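Local atomic coordinates of aspartokinase 1, chloroplastic (Arabidopsis thaliana, PDB entry 2CDQ), a protein that catalyses the ATP-dependent phosphorylation of L-aspartate to 4-phospho-L-aspartate, the first step in making lysine, threonine, methionine and isoleucine. Residues Ala190-Val195 and Gly241-Leu246. Numbering follows the deposited sequence.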
loop_
_atom_site.group_PDB
_atom_site.type_symbol
_atom_site.label_atom_id
_atom_site.label_comp_id
_atom_site.label_asym_id
_atom_site.label_seq_id
_atom_site.Cartn_x
_atom_site.Cartn_y
_atom_site.Cartn_z
ATOM N N ALA A 190 22.164 -10.515 25.514
ATOM C CA ALA A 190 23.048 -11.283 26.406
ATOM C C ALA A 190 23.648 -12.535 25.751
ATOM O O ALA A 190 24.560 -13.163 26.302
ATOM C CB ALA A 190 22.316 -11.649 27.694
ATOM N N THR A 191 23.133 -12.879 24.571
ATOM C CA THR A 191 23.556 -14.061 23.823
ATOM C C THR A 191 25.005 -13.955 23.342
ATOM O O THR A 191 25.767 -14.916 23.472
ATOM C CB THR A 191 22.576 -14.358 22.638
ATOM O OG1 THR A 191 21.323 -14.828 23.155
ATOM C CG2 THR A 191 23.133 -15.405 21.679
ATOM N N TYR A 192 25.390 -12.795 22.808
ATOM C CA TYR A 192 26.735 -12.623 22.237
ATOM C C TYR A 192 27.884 -12.865 23.232
ATOM O O TYR A 192 28.796 -13.644 22.932
ATOM C CB TYR A 192 26.886 -11.266 21.528
ATOM C CG TYR A 192 25.851 -11.031 20.455
ATOM C CD1 TYR A 192 24.827 -10.107 20.646
ATOM C CD2 TYR A 192 25.881 -11.747 19.258
ATOM C CE1 TYR A 192 23.862 -9.889 19.669
ATOM C CE2 TYR A 192 24.916 -11.542 18.272
ATOM C CZ TYR A 192 23.910 -10.609 18.485
ATOM O OH TYR A 192 22.949 -10.389 17.523
ATOM N N PRO A 193 27.852 -12.203 24.411
ATOM C CA PRO A 193 28.896 -12.474 25.412
ATOM C C PRO A 193 28.876 -13.907 25.967
ATOM O O PRO A 193 29.948 -14.485 26.200
ATOM C CB PRO A 193 28.594 -11.459 26.526
ATOM C CG PRO A 193 27.746 -10.407 25.871
ATOM C CD PRO A 193 26.918 -11.164 24.885
ATOM N N ALA A 194 27.677 -14.467 26.163
ATOM C CA ALA A 194 27.520 -15.815 26.721
ATOM C C ALA A 194 28.070 -16.893 25.795
ATOM O O ALA A 194 28.734 -17.829 26.246
ATOM C CB ALA A 194 26.060 -16.093 27.048
ATOM N N VAL A 195 27.792 -16.747 24.502
ATOM C CA VAL A 195 28.193 -17.728 23.493
ATOM C C VAL A 195 29.694 -17.669 23.197
ATOM O O VAL A 195 30.352 -18.713 23.110
ATOM C CB VAL A 195 27.341 -17.589 22.201
ATOM C CG1 VAL A 195 28.003 -18.278 21.007
ATOM C CG2 VAL A 195 25.948 -18.152 22.439
ATOM N N GLY A 241 28.666 -15.613 14.272
ATOM C CA GLY A 241 29.593 -14.722 13.574
ATOM C C GLY A 241 29.885 -13.444 14.342
ATOM O O GLY A 241 31.053 -13.133 14.602
ATOM N N LYS A 242 28.825 -12.716 14.708
ATOM C CA LYS A 242 28.937 -11.472 15.484
ATOM C C LYS A 242 29.557 -11.712 16.863
ATOM O O LYS A 242 30.406 -10.939 17.315
ATOM C CB LYS A 242 27.569 -10.786 15.622
ATOM C CG LYS A 242 27.581 -9.495 16.452
ATOM C CD LYS A 242 26.241 -8.758 16.392
ATOM C CE LYS A 242 26.322 -7.355 17.012
ATOM N NZ LYS A 242 25.967 -7.322 18.463
ATOM N N ALA A 243 29.136 -12.794 17.513
ATOM C CA ALA A 243 29.603 -13.132 18.855
ATOM C C ALA A 243 31.102 -13.424 18.894
ATOM O O ALA A 243 31.771 -13.138 19.893
ATOM C CB ALA A 243 28.814 -14.312 19.409
ATOM N N LEU A 244 31.625 -13.981 17.804
ATOM C CA LEU A 244 33.035 -14.363 17.730
ATOM C C LEU A 244 33.861 -13.443 16.820
ATOM O O LEU A 244 35.054 -13.679 16.616
ATOM C CB LEU A 244 33.169 -15.831 17.290
ATOM C CG LEU A 244 32.992 -16.936 18.340
ATOM C CD1 LEU A 244 31.545 -17.058 18.814
ATOM C CD2 LEU A 244 33.488 -18.273 17.799
ATOM N N GLY A 245 33.218 -12.405 16.282
ATOM C CA GLY A 245 33.875 -11.419 15.419
ATOM C C GLY A 245 34.674 -12.007 14.266
ATOM O O GLY A 245 35.791 -11.564 13.987
ATOM N N LEU A 246 34.097 -12.999 13.592
ATOM C CA LEU A 246 34.794 -13.723 12.528
ATOM C C LEU A 246 34.903 -12.909 11.233
ATOM O O LEU A 246 34.254 -11.868 11.091
ATOM C CB LEU A 246 34.114 -15.070 12.281
ATOM C CG LEU A 246 33.881 -15.931 13.530
ATOM C CD1 LEU A 246 32.985 -17.114 13.224
ATOM C CD2 LEU A 246 35.195 -16.406 14.119
#
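Tyr192 and Lys242 meet in a cation-pi contact that joins two helices of the amino acid kinase fold, the first turn of helix 191-205 and the last turn of helix 232-244. The ammonium nitrogen NZ of Lys242 sits over one face of the Tyr192 ring, 3.8 Å from its centroid and 22° off the ring normal. It is displaced toward the rim on the CD1-CE1 side, with CE1 its nearest ring atom. The lysine chain gets there by running extended from the backbone, CG anti to the backbone N (chi1 178°), and then bending at the last torsion (chi4 -92°), which swings NZ over the ring. On the way CD makes a CH-pi contact with the same ring, 3.9 Å from the centroid, and lies about equally close to CE2 and CZ. Aliphatic chain and charged end therefore both pack on the tyrosine, and the two side chains cross obliquely. Glu189 offers NZ a long, weak ion pair, and Glu301 and Pro298 of helix 293-302 also touch the tyrosine.

Beside this pair the backbones come close, with the CA atoms of Tyr192 and Ala243 4.5 Å apart. The approach is consistent with the small side chain of Ala243, whose methyl lies in the plane of the Tyr192 ring, at its edge; Tyr192 CD2 is 3.9 Å from Ala243 CB. One turn further along helix 191-205, Val195 CG1 packs loosely against the same methyl and against Leu244 CD1. Helix 232-244 then closes in a Schellman motif, Gly245 taking positive phi, with Leu246 N bonded to Gly241 O at 3.2 Å and Gly245 N weakly to Lys242 O. The carbonyl O of Tyr192 lies 3.6 Å from CB of Ala243.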